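Local coordinates for protein aminotransferase (Neisseria meningitidis Z2491, PDB 3JTX) that probably transfers amino groups between amino acids and 2-oxo acids, using a covalently attached pyridoxal phosphate cofactor, at residues A[339-344]-A[351-356]; A[76-81]-A[254-259]; A[305-310]-A[320-325]; A[46-51]-A[293-298]. All coordinates share one frame; numbering follows the deposited sequence.

Interaction 1 (A[339-344]-A[351-356]); sequences LAFARN and IQVLPG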
loop_
_atom_site.group_PDB
_atom_site.type_symbol
_atom_site.label_atom_id
_atom_site.label_comp_id
_atom_site.label_asym_id
_atom_site.label_seq_id
_atom_site.Cartn_x
_atom_site.Cartn_y
_atom_site.Cartn_z
ATOM N N LEU A 339 13.922 -28.434 16.681
ATOM C CA LEU A 339 12.754 -29.114 16.134
ATOM C C LEU A 339 12.173 -30.086 17.171
ATOM O O LEU A 339 10.970 -30.071 17.433
ATOM C CB LEU A 339 13.142 -29.889 14.872
ATOM C CG LEU A 339 12.003 -30.483 14.056
ATOM C CD1 LEU A 339 10.959 -29.383 13.716
ATOM C CD2 LEU A 339 12.586 -31.129 12.790
ATOM N N ALA A 340 13.039 -30.903 17.767
ATOM C CA ALA A 340 12.623 -31.872 18.781
ATOM C C ALA A 340 12.093 -31.149 20.027
ATOM O O ALA A 340 11.157 -31.626 20.647
ATOM C CB ALA A 340 13.768 -32.816 19.144
ATOM N N PHE A 341 12.679 -29.994 20.354
ATOM C CA PHE A 341 12.209 -29.146 21.466
ATOM C C PHE A 341 10.754 -28.674 21.259
ATOM O O PHE A 341 9.897 -28.856 22.120
ATOM C CB PHE A 341 13.144 -27.945 21.613
ATOM C CG PHE A 341 13.040 -27.242 22.933
ATOM C CD1 PHE A 341 13.719 -27.726 24.043
ATOM C CD2 PHE A 341 12.309 -26.076 23.055
ATOM C CE1 PHE A 341 13.624 -27.072 25.276
ATOM C CE2 PHE A 341 12.222 -25.406 24.274
ATOM C CZ PHE A 341 12.878 -25.906 25.384
ATOM N N ALA A 342 10.482 -28.086 20.102
ATOM C CA ALA A 342 9.144 -27.611 19.789
ATOM C C ALA A 342 8.142 -28.775 19.750
ATOM O O ALA A 342 7.010 -28.643 20.227
ATOM C CB ALA A 342 9.138 -26.838 18.468
ATOM N N ARG A 343 8.559 -29.904 19.185
ATOM C CA ARG A 343 7.705 -31.087 19.117
ATOM C C ARG A 343 7.354 -31.608 20.510
ATOM O O ARG A 343 6.209 -31.974 20.761
ATOM C CB ARG A 343 8.358 -32.184 18.280
ATOM C CG ARG A 343 8.230 -31.911 16.795
ATOM C CD ARG A 343 8.984 -32.919 15.962
ATOM N NE ARG A 343 8.697 -32.710 14.548
ATOM C CZ ARG A 343 9.414 -33.189 13.537
ATOM N NH1 ARG A 343 10.513 -33.904 13.741
ATOM N NH2 ARG A 343 9.031 -32.915 12.306
ATOM N N ASN A 344 8.324 -31.619 21.412
ATOM C CA ASN A 344 8.083 -32.100 22.790
ATOM C C ASN A 344 7.151 -31.167 23.583
ATOM O O ASN A 344 6.236 -31.626 24.292
ATOM C CB ASN A 344 9.421 -32.300 23.507
ATOM C CG ASN A 344 9.288 -33.032 24.831
ATOM O OD1 ASN A 344 8.521 -33.986 24.954
ATOM N ND2 ASN A 344 10.046 -32.591 25.832
ATOM N N ILE A 351 2.211 -26.432 24.141
ATOM C CA ILE A 351 2.897 -25.139 24.045
ATOM C C ILE A 351 3.523 -25.007 22.661
ATOM O O ILE A 351 4.261 -25.889 22.222
ATOM C CB ILE A 351 3.984 -24.952 25.138
ATOM C CG1 ILE A 351 3.369 -24.933 26.555
ATOM C CG2 ILE A 351 4.777 -23.645 24.874
ATOM C CD1 ILE A 351 4.413 -25.099 27.699
ATOM N N GLN A 352 3.246 -23.890 21.996
ATOM C CA GLN A 352 3.756 -23.599 20.663
ATOM C C GLN A 352 4.928 -22.583 20.712
ATOM O O GLN A 352 4.742 -21.402 21.058
ATOM C CB GLN A 352 2.626 -23.050 19.785
ATOM C CG GLN A 352 1.423 -23.988 19.612
ATOM C CD GLN A 352 0.229 -23.294 18.953
ATOM O OE1 GLN A 352 -0.422 -22.445 19.556
ATOM N NE2 GLN A 352 -0.047 -23.652 17.712
ATOM N N VAL A 353 6.125 -23.059 20.380
ATOM C CA VAL A 353 7.294 -22.189 20.170
ATOM C C VAL A 353 7.817 -22.387 18.753
ATOM O O VAL A 353 7.507 -23.384 18.114
ATOM C CB VAL A 353 8.423 -22.436 21.206
ATOM C CG1 VAL A 353 7.881 -22.261 22.623
ATOM C CG2 VAL A 353 9.071 -23.817 21.031
ATOM N N LEU A 354 8.606 -21.437 18.257
ATOM C CA LEU A 354 9.061 -21.467 16.853
ATOM C C LEU A 354 10.503 -21.984 16.728
ATOM O O LEU A 354 11.434 -21.327 17.223
ATOM C CB LEU A 354 8.974 -20.065 16.252
ATOM C CG LEU A 354 9.061 -19.996 14.718
ATOM C CD1 LEU A 354 7.897 -20.748 14.064
ATOM C CD2 LEU A 354 9.088 -18.556 14.237
ATOM N N PRO A 355 10.703 -23.152 16.066
ATOM C CA PRO A 355 12.058 -23.598 15.789
ATOM C C PRO A 355 12.868 -22.511 15.076
ATOM O O PRO A 355 12.430 -21.953 14.055
ATOM C CB PRO A 355 11.838 -24.823 14.888
ATOM C CG PRO A 355 10.542 -25.359 15.351
ATOM C CD PRO A 355 9.718 -24.141 15.600
ATOM N N GLY A 356 14.025 -22.179 15.633
ATOM C CA GLY A 356 14.830 -21.070 15.108
ATOM C C GLY A 356 15.257 -21.265 13.668
ATOM O O GLY A 356 15.432 -20.295 12.923
HETATM O O HOH W 1 6.084 -26.151 20.218
#
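Ala342 O and Ile351 O each receive a hydrogen, at 2.7 Å apiece, from a single water molecule, and Val353 N donates to the same water over 3.1 Å. Three bonds therefore grip this water between helix 338-349 and the chain at Ile351 to Val353. The two carbonyls could not bond to each other directly; with both of the water's hydrogens spent on them, its oxygen accepts from the amide of Val353.

Next to the water the contact is apolar and centres on the methyl of Ala342. Its CB lies 3.7 Å from Pro355 CG, and on its other neighbour Val353 it meets both the backbone O and CG2, the latter at 4.0 Å. With chi1 at -56°, Val353 sets CG2 between its own backbone N and carbonyl carbon, and this methyl also comes up to the edge of the Phe341 ring, near its plane, 4.4 Å from CD2. Leu339 starts out pointing away but swings CD1 back alongside Pro355. The buried Val353 O has no hydrogen-bond partner in the model.

Phe341 and Val353 both continue onto Val373 of strand 372-376. Helix 338-349 thus covers a three-stranded sheet as the connecting helix of a beta-alpha-beta crossover, joining strand 328-332 to the parallel strand 354-355 with 372-376 between them, in the smaller domain expected of a class I/II aminotransferase.

Interaction 2 (A[76-81]-A[254-259]); sequences ANWLKR and SGFVAG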
loop_
_atom_site.group_PDB
_atom_site.type_symbol
_atom_site.label_atom_id
_atom_site.label_comp_id
_atom_site.label_asym_id
_atom_site.label_seq_id
_atom_site.Cartn_x
_atom_site.Cartn_y
_atom_site.Cartn_z
ATOM N N ALA A 76 8.338 14.117 14.101
ATOM C CA ALA A 76 9.549 14.900 14.434
ATOM C C ALA A 76 9.637 15.185 15.933
ATOM O O ALA A 76 10.707 15.056 16.546
ATOM C CB ALA A 76 9.582 16.189 13.644
ATOM N N ASN A 77 8.508 15.580 16.523
ATOM C CA ASN A 77 8.439 15.846 17.954
ATOM C C ASN A 77 8.708 14.593 18.785
ATOM O O ASN A 77 9.442 14.651 19.768
ATOM C CB ASN A 77 7.081 16.424 18.341
ATOM C CG ASN A 77 6.854 17.827 17.794
ATOM O OD1 ASN A 77 7.795 18.515 17.403
ATOM N ND2 ASN A 77 5.591 18.246 17.751
ATOM N N TRP A 78 8.110 13.470 18.388
ATOM C CA TRP A 78 8.363 12.185 19.038
ATOM C C TRP A 78 9.848 11.790 19.010
ATOM O O TRP A 78 10.406 11.380 20.035
ATOM C CB TRP A 78 7.533 11.057 18.410
ATOM C CG TRP A 78 7.815 9.745 19.071
ATOM C CD1 TRP A 78 7.339 9.314 20.282
ATOM C CD2 TRP A 78 8.676 8.709 18.586
ATOM N NE1 TRP A 78 7.842 8.073 20.568
ATOM C CE2 TRP A 78 8.664 7.677 19.545
ATOM C CE3 TRP A 78 9.444 8.554 17.435
ATOM C CZ2 TRP A 78 9.405 6.498 19.388
ATOM C CZ3 TRP A 78 10.169 7.378 17.269
ATOM C CH2 TRP A 78 10.144 6.368 18.244
ATOM N N LEU A 79 10.480 11.932 17.845
ATOM C CA LEU A 79 11.910 11.623 17.689
ATOM C C LEU A 79 12.789 12.454 18.639
ATOM O O LEU A 79 13.759 11.950 19.199
ATOM C CB LEU A 79 12.368 11.869 16.242
ATOM C CG LEU A 79 11.900 10.861 15.177
ATOM C CD1 LEU A 79 12.118 11.431 13.787
ATOM C CD2 LEU A 79 12.604 9.495 15.303
ATOM N N LYS A 80 12.469 13.738 18.770
ATOM C CA LYS A 80 13.225 14.624 19.655
ATOM C C LYS A 80 13.094 14.201 21.114
ATOM O O LYS A 80 14.086 14.235 21.864
ATOM C CB LYS A 80 12.779 16.081 19.499
ATOM C CG LYS A 80 13.762 17.049 20.142
ATOM C CD LYS A 80 13.471 18.515 19.815
ATOM C CE LYS A 80 14.488 19.410 20.516
ATOM N NZ LYS A 80 14.082 20.848 20.488
ATOM N N ARG A 81 11.879 13.822 21.516
ATOM C CA ARG A 81 11.641 13.322 22.872
ATOM C C ARG A 81 12.343 11.998 23.116
ATOM O O ARG A 81 12.901 11.768 24.185
ATOM C CB ARG A 81 10.144 13.143 23.130
ATOM C CG ARG A 81 9.366 14.457 23.258
ATOM C CD ARG A 81 8.009 14.257 23.945
ATOM N NE ARG A 81 7.226 13.147 23.404
ATOM C CZ ARG A 81 6.499 13.200 22.289
ATOM N NH1 ARG A 81 6.452 14.319 21.569
ATOM N NH2 ARG A 81 5.814 12.135 21.891
ATOM N N SER A 254 0.106 1.896 10.163
ATOM C CA SER A 254 0.689 3.227 10.272
ATOM C C SER A 254 2.087 3.252 10.912
ATOM O O SER A 254 2.310 2.709 12.002
ATOM C CB SER A 254 -0.259 4.118 11.069
ATOM O OG SER A 254 0.273 5.414 11.269
ATOM N N GLY A 255 3.019 3.909 10.217
ATOM C CA GLY A 255 4.324 4.203 10.756
ATOM C C GLY A 255 4.919 5.389 10.023
ATOM O O GLY A 255 4.192 6.218 9.450
ATOM N N PHE A 256 6.239 5.471 10.035
ATOM C CA PHE A 256 6.938 6.468 9.237
ATOM C C PHE A 256 8.332 5.997 8.889
ATOM O O PHE A 256 8.842 5.074 9.510
ATOM C CB PHE A 256 6.965 7.847 9.920
ATOM C CG PHE A 256 7.804 7.928 11.175
ATOM C CD1 PHE A 256 9.166 8.175 11.113
ATOM C CD2 PHE A 256 7.215 7.795 12.427
ATOM C CE1 PHE A 256 9.930 8.289 12.282
ATOM C CE2 PHE A 256 7.964 7.915 13.597
ATOM C CZ PHE A 256 9.321 8.164 13.524
ATOM N N VAL A 257 8.901 6.623 7.862
ATOM C CA VAL A 257 10.293 6.456 7.471
ATOM C C VAL A 257 10.948 7.832 7.642
ATOM O O VAL A 257 10.313 8.864 7.416
ATOM C CB VAL A 257 10.426 5.922 6.039
ATOM C CG1 VAL A 257 9.780 6.877 5.013
ATOM C CG2 VAL A 257 11.889 5.669 5.692
ATOM N N ALA A 258 12.191 7.857 8.101
ATOM C CA ALA A 258 12.890 9.124 8.352
ATOM C C ALA A 258 14.377 9.016 8.053
ATOM O O ALA A 258 14.983 7.961 8.243
ATOM C CB ALA A 258 12.683 9.572 9.793
ATOM N N GLY A 259 14.969 10.114 7.603
ATOM C CA GLY A 259 16.383 10.133 7.263
ATOM C C GLY A 259 16.642 10.970 6.025
ATOM O O GLY A 259 15.996 12.006 5.824
#
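Phe256 points its ring from the central sheet straight at helix 69-82, where Trp78 and Leu79 receive it. The sheet is the seven-stranded mixed sheet of the large domain in the pyridoxal phosphate aminotransferase fold, and strand 255-259 is the one running antiparallel to both its neighbours. The helix segment crosses the strand at -68°, with the axes 11.4 Å apart at their closest, so long side chains must bridge the gap.

The tip of Phe256 does most of this. Its side chain leaves the strand toward the helix, and a chi1 of 68° sets CG between the backbone N and the carbonyl carbon. Trp78 approaches at the edge of that ring, with CE3 in the ring plane and CZ3 3.9 Å from Phe256 CZ. The two aromatic planes are turned about 73° apart, yet Phe256 CZ comes to the indole obliquely, so the pair is not a clean T-shaped stack. Leu79 comes head on toward Phe256 and touches the same ring end with both methyls: CD2, close to the ring plane, lies 4.0 Å from Phe256 CZ, while CD1, farther out of the plane on the same side, lies by CE1.

Trp290 adds a third aromatic, edge-to-face with Phe256 and in ring contact with Trp78. On the helix itself, the guanidinium of Arg81 folds back over Trp78 CA, and its NE bonds to a glycerol, probably from the crystallisation liquor. Farther along the strand, Leu79 CD1 ends 4.4 Å from the methyl CB of Ala258.

Interaction 3 (A[305-310]-A[320-325]); sequences EKFERV and VKLPDA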
loop_
_atom_site.group_PDB
_atom_site.type_symbol
_atom_site.label_atom_id
_atom_site.label_comp_id
_atom_site.label_asym_id
_atom_site.label_seq_id
_atom_site.Cartn_x
_atom_site.Cartn_y
_atom_site.Cartn_z
ATOM N N GLU A 305 6.723 -6.917 33.346
ATOM C CA GLU A 305 6.219 -7.829 34.376
ATOM C C GLU A 305 6.402 -9.270 33.909
ATOM O O GLU A 305 6.895 -10.114 34.643
ATOM C CB GLU A 305 4.744 -7.527 34.653
ATOM C CG GLU A 305 4.107 -8.391 35.723
ATOM C CD GLU A 305 2.603 -8.144 35.896
ATOM O OE1 GLU A 305 1.977 -7.484 35.023
ATOM O OE2 GLU A 305 2.052 -8.639 36.905
ATOM N N LYS A 306 6.042 -9.546 32.659
ATOM C CA LYS A 306 6.187 -10.895 32.128
ATOM C C LYS A 306 7.641 -11.390 32.190
ATOM O O LYS A 306 7.903 -12.495 32.664
ATOM C CB LYS A 306 5.693 -10.967 30.676
ATOM C CG LYS A 306 4.205 -10.677 30.502
ATOM C CD LYS A 306 3.789 -10.765 29.043
ATOM C CE LYS A 306 2.654 -9.805 28.694
ATOM N NZ LYS A 306 2.230 -9.994 27.271
ATOM N N PHE A 307 8.572 -10.577 31.688
ATOM C CA PHE A 307 9.986 -10.960 31.634
ATOM C C PHE A 307 10.585 -11.100 33.036
ATOM O O PHE A 307 11.373 -12.008 33.278
ATOM C CB PHE A 307 10.806 -9.952 30.828
ATOM C CG PHE A 307 10.794 -10.204 29.348
ATOM C CD1 PHE A 307 11.736 -11.035 28.768
ATOM C CD2 PHE A 307 9.845 -9.614 28.545
ATOM C CE1 PHE A 307 11.733 -11.269 27.406
ATOM C CE2 PHE A 307 9.831 -9.834 27.181
ATOM C CZ PHE A 307 10.785 -10.670 26.607
ATOM N N GLU A 308 10.211 -10.186 33.937
ATOM C CA GLU A 308 10.677 -10.205 35.310
ATOM C C GLU A 308 10.404 -11.537 35.994
ATOM O O GLU A 308 11.201 -11.982 36.802
ATOM C CB GLU A 308 9.998 -9.102 36.127
ATOM C CG GLU A 308 10.729 -7.807 36.098
ATOM C CD GLU A 308 9.977 -6.688 36.805
ATOM O OE1 GLU A 308 8.848 -6.926 37.314
ATOM O OE2 GLU A 308 10.527 -5.566 36.832
ATOM N N ARG A 309 9.270 -12.156 35.664
ATOM C CA ARG A 309 8.863 -13.414 36.274
ATOM C C ARG A 309 9.345 -14.634 35.485
ATOM O O ARG A 309 9.768 -15.628 36.079
ATOM C CB ARG A 309 7.348 -13.429 36.438
ATOM C CG ARG A 309 6.854 -12.281 37.322
ATOM C CD ARG A 309 5.354 -12.313 37.563
ATOM N NE ARG A 309 4.933 -13.531 38.260
ATOM C CZ ARG A 309 3.669 -13.946 38.387
ATOM N NH1 ARG A 309 2.659 -13.232 37.891
ATOM N NH2 ARG A 309 3.418 -15.086 39.022
ATOM N N VAL A 310 9.314 -14.547 34.154
ATOM C CA VAL A 310 9.674 -15.671 33.289
ATOM C C VAL A 310 11.182 -15.972 33.260
ATOM O O VAL A 310 11.581 -17.136 33.299
ATOM C CB VAL A 310 9.149 -15.453 31.832
ATOM C CG1 VAL A 310 9.738 -16.473 30.881
ATOM C CG2 VAL A 310 7.631 -15.485 31.797
ATOM N N VAL A 320 20.073 -18.583 29.789
ATOM C CA VAL A 320 19.233 -17.532 29.220
ATOM C C VAL A 320 19.310 -16.298 30.094
ATOM O O VAL A 320 19.540 -16.397 31.302
ATOM C CB VAL A 320 17.750 -17.995 29.102
ATOM C CG1 VAL A 320 17.187 -18.318 30.462
ATOM C CG2 VAL A 320 16.885 -16.945 28.399
ATOM N N LYS A 321 19.131 -15.140 29.469
ATOM C CA LYS A 321 19.127 -13.858 30.175
ATOM C C LYS A 321 18.116 -12.921 29.534
ATOM O O LYS A 321 17.634 -13.180 28.441
ATOM C CB LYS A 321 20.528 -13.228 30.144
ATOM C CG LYS A 321 21.017 -12.829 28.747
ATOM N N LEU A 322 17.791 -11.836 30.226
ATOM C CA LEU A 322 16.908 -10.809 29.681
ATOM C C LEU A 322 17.479 -10.323 28.348
ATOM O O LEU A 322 18.655 -10.046 28.265
ATOM C CB LEU A 322 16.841 -9.649 30.666
ATOM C CG LEU A 322 15.759 -8.589 30.543
ATOM C CD1 LEU A 322 14.376 -9.158 30.760
ATOM C CD2 LEU A 322 16.063 -7.519 31.591
ATOM N N PRO A 323 16.658 -10.253 27.285
ATOM C CA PRO A 323 17.183 -9.690 26.035
ATOM C C PRO A 323 17.411 -8.177 26.138
ATOM O O PRO A 323 16.992 -7.556 27.136
ATOM C CB PRO A 323 16.083 -10.006 25.032
ATOM C CG PRO A 323 14.837 -10.016 25.844
ATOM C CD PRO A 323 15.217 -10.543 27.204
ATOM N N ASP A 324 18.067 -7.584 25.138
ATOM C CA ASP A 324 18.319 -6.129 25.158
ATOM C C ASP A 324 16.977 -5.395 25.096
ATOM O O ASP A 324 16.781 -4.362 25.749
ATOM C CB ASP A 324 19.192 -5.658 23.977
ATOM C CG ASP A 324 20.638 -6.175 24.023
ATOM O OD1 ASP A 324 21.100 -6.667 25.070
ATOM O OD2 ASP A 324 21.333 -6.069 22.985
ATOM N N ALA A 325 16.081 -5.915 24.267
ATOM C CA ALA A 325 14.751 -5.335 24.054
ATOM C C ALA A 325 13.875 -6.327 23.273
ATOM O O ALA A 325 14.285 -7.459 23.040
ATOM C CB ALA A 325 14.862 -3.979 23.316
#
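This is a small apolar contact in which Phe307 of a long helix meets Leu322 and Pro323 of the loop leading from that helix to strand 328-332. The chain leaves helix 294-314, turns round, and runs back past the helix side, so that Leu322 comes opposite Phe307 with their CA atoms 7.2 Å apart.

Phe307 carries everything on the helix side. Its ring lies with CG opposite the carbonyl carbon and beside the backbone N (chi1 -85°), which turns the CD1-CE1 side of the ring to the loop. Leu322 takes the root of the side chain: its CD1 methyl sits 3.7 Å from Phe307 CB and 3.8 Å from Phe307 CD1, crossing the aromatic group at a slant. Pro323 takes the outer part, meeting Phe307 from the opposite direction to that in which Phe307 points, with CD 3.6 Å and CG 3.7 Å from Phe307 CE1. Both residues lie on the same side of the ring plane and approach it obliquely. Leucine and proline thus line up one after the other along a single flank of the phenyl group.

Elsewhere Phe307 meets the ring of Phe215 and packs on Ile329, while the adjacent Lys306 turns aside to give NZ hydrogen bonds to His42 NE2, Leu377 O and Ala379 O. Between Phe307 and its two loop partners, then, the attraction is van der Waals and hydrophobic; directional bonds of the loop, such as Asp324 OD2 to Val184 N, lie outside this contact.

Interaction 4 (A[46-51]-A[293-298]); sequences KVITDA and EQHVID
The imidazole of His295 is the flat group here, and Val47 and Ile48 both come to it obliquely. Val47 CG1 stops 4.0 Å from ND1, its side chain crossing that of the histidine at about a right angle, and Ile48 CD1 stands 4.2 Å from NE2. One face of the ring carries Val296 CG2, 3.5 Å above the plane and displaced toward the rim. The nitrogens are spoken for elsewhere: ND1 bonds to Asp292 OD2 and NE2 to Ser247 OG, two bonds that together fix the rotation of the ring. His295 points at helix 46-54, and with chi1 at 79° its ring sits between its own backbone N and carbonyl carbon.

Each helix also has an i to i+4 side-chain link of its own. Lys46 NZ makes a salt bridge to Asp50 OD1 at 2.8 Å, and Asp50 OD1 accepts with its syn lone pair. Gln294 NE2 donates at 3.1 Å to Asp298 OD1, in the plane of its own amide but 41° out of the carboxylate plane.

The first turn of helix 294-314 thus meets the start of helix 46-54, with helix 280-291 beside them taking Ile48 on Ala285 and Ala289, and Leu56 of the second subunit packing on Thr49.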
loop_
_atom_site.group_PDB
_atom_site.type_symbol
_atom_site.label_atom_id
_atom_site.label_comp_id
_atom_site.label_asym_id
_atom_site.label_seq_id
_atom_site.Cartn_x
_atom_site.Cartn_y
_atom_site.Cartn_z
ATOM N N LYS A 46 -7.642 3.743 24.019
ATOM C CA LYS A 46 -8.730 4.657 23.729
ATOM C C LYS A 46 -8.271 6.001 23.159
ATOM O O LYS A 46 -8.994 6.600 22.376
ATOM C CB LYS A 46 -9.572 4.879 24.994
ATOM C CG LYS A 46 -10.761 5.818 24.836
ATOM C CD LYS A 46 -11.705 5.743 26.057
ATOM C CE LYS A 46 -12.434 7.067 26.305
ATOM N NZ LYS A 46 -13.277 7.457 25.153
ATOM N N VAL A 47 -7.093 6.486 23.552
ATOM C CA VAL A 47 -6.605 7.769 23.029
ATOM C C VAL A 47 -6.530 7.757 21.482
ATOM O O VAL A 47 -6.802 8.766 20.835
ATOM C CB VAL A 47 -5.239 8.188 23.640
ATOM C CG1 VAL A 47 -4.100 7.260 23.205
ATOM C CG2 VAL A 47 -4.916 9.624 23.273
ATOM N N ILE A 48 -6.190 6.603 20.910
ATOM C CA ILE A 48 -6.086 6.443 19.462
ATOM C C ILE A 48 -7.483 6.303 18.821
ATOM O O ILE A 48 -7.793 6.977 17.825
ATOM C CB ILE A 48 -5.181 5.233 19.092
ATOM C CG1 ILE A 48 -3.761 5.421 19.649
ATOM C CG2 ILE A 48 -5.117 5.023 17.561
ATOM C CD1 ILE A 48 -2.782 4.233 19.362
ATOM N N THR A 49 -8.329 5.444 19.391
ATOM C CA THR A 49 -9.636 5.182 18.791
ATOM C C THR A 49 -10.531 6.415 18.888
ATOM O O THR A 49 -11.269 6.713 17.958
ATOM C CB THR A 49 -10.319 3.914 19.377
ATOM O OG1 THR A 49 -10.416 4.029 20.793
ATOM C CG2 THR A 49 -9.510 2.665 19.053
ATOM N N ASP A 50 -10.412 7.162 19.986
ATOM C CA ASP A 50 -11.096 8.445 20.130
ATOM C C ASP A 50 -10.785 9.433 18.992
ATOM O O ASP A 50 -11.703 10.048 18.450
ATOM C CB ASP A 50 -10.704 9.127 21.452
ATOM C CG ASP A 50 -11.471 8.602 22.660
ATOM O OD1 ASP A 50 -12.425 7.812 22.491
ATOM O OD2 ASP A 50 -11.115 9.012 23.792
ATOM N N ALA A 51 -9.495 9.591 18.670
ATOM C CA ALA A 51 -9.039 10.536 17.629
ATOM C C ALA A 51 -9.505 10.116 16.232
ATOM O O ALA A 51 -9.871 10.962 15.401
ATOM C CB ALA A 51 -7.507 10.668 17.650
ATOM N N GLU A 293 2.396 9.266 25.484
ATOM C CA GLU A 293 3.291 8.250 26.017
ATOM C C GLU A 293 2.669 7.385 27.114
ATOM O O GLU A 293 3.207 6.317 27.408
ATOM C CB GLU A 293 4.597 8.863 26.513
ATOM C CG GLU A 293 5.448 9.488 25.430
ATOM C CD GLU A 293 5.870 8.522 24.319
ATOM O OE1 GLU A 293 6.147 7.333 24.585
ATOM O OE2 GLU A 293 5.944 8.974 23.160
ATOM N N GLN A 294 1.551 7.813 27.715
ATOM C CA GLN A 294 1.004 7.040 28.830
ATOM C C GLN A 294 0.669 5.627 28.392
ATOM O O GLN A 294 1.015 4.660 29.073
ATOM C CB GLN A 294 -0.217 7.710 29.474
ATOM C CG GLN A 294 -0.616 7.075 30.811
ATOM C CD GLN A 294 0.535 7.076 31.835
ATOM O OE1 GLN A 294 1.087 8.135 32.158
ATOM N NE2 GLN A 294 0.917 5.882 32.320
ATOM N N HIS A 295 0.016 5.490 27.241
ATOM C CA HIS A 295 -0.352 4.158 26.775
ATOM C C HIS A 295 0.886 3.319 26.469
ATOM O O HIS A 295 0.846 2.091 26.578
ATOM C CB HIS A 295 -1.314 4.225 25.590
ATOM C CG HIS A 295 -0.662 4.517 24.272
ATOM N ND1 HIS A 295 -0.398 5.798 23.842
ATOM C CD2 HIS A 295 -0.259 3.691 23.274
ATOM C CE1 HIS A 295 0.162 5.751 22.642
ATOM N NE2 HIS A 295 0.252 4.483 22.273
ATOM N N VAL A 296 1.993 3.975 26.100
ATOM C CA VAL A 296 3.220 3.261 25.760
ATOM C C VAL A 296 3.910 2.786 27.040
ATOM O O VAL A 296 4.393 1.644 27.105
ATOM C CB VAL A 296 4.171 4.116 24.914
ATOM C CG1 VAL A 296 5.383 3.305 24.527
ATOM C CG2 VAL A 296 3.462 4.634 23.646
ATOM N N ILE A 297 3.938 3.658 28.055
ATOM C CA ILE A 297 4.446 3.302 29.375
ATOM C C ILE A 297 3.668 2.103 29.947
ATOM O O ILE A 297 4.268 1.142 30.417
ATOM C CB ILE A 297 4.387 4.498 30.344
ATOM C CG1 ILE A 297 5.392 5.587 29.905
ATOM C CG2 ILE A 297 4.639 4.023 31.802
ATOM C CD1 ILE A 297 5.057 7.020 30.413
ATOM N N ASP A 298 2.340 2.136 29.859
ATOM C CA ASP A 298 1.505 1.018 30.326
ATOM C C ASP A 298 1.832 -0.285 29.575
ATOM O O ASP A 298 1.989 -1.343 30.172
ATOM C CB ASP A 298 0.027 1.351 30.144
ATOM C CG ASP A 298 -0.436 2.528 31.011
ATOM O OD1 ASP A 298 0.247 2.901 31.989
ATOM O OD2 ASP A 298 -1.502 3.089 30.683
#

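How the interactions relate
Interactions 2 and 4 are the pair in direct touch, with centres about 17 Å apart. Trp78 CD1 lies 3.2 Å from Glu293 OE2, and Arg81 NH2 makes a long, weak ion pair with that same oxygen. Glu293 is also salt-bridged to Arg246, the residue after Lys245, which carries the pyridoxal phosphate, so both contacts border the cofactor loop. Interactions 3 and 4 share helix 294-314, which runs from the large domain toward the small one; their centres are about 24 Å apart. Interaction 1 belongs to the small domain, about 20 Å from interaction 3 between centres and 37 Å from interaction 2, across the middle of the chain.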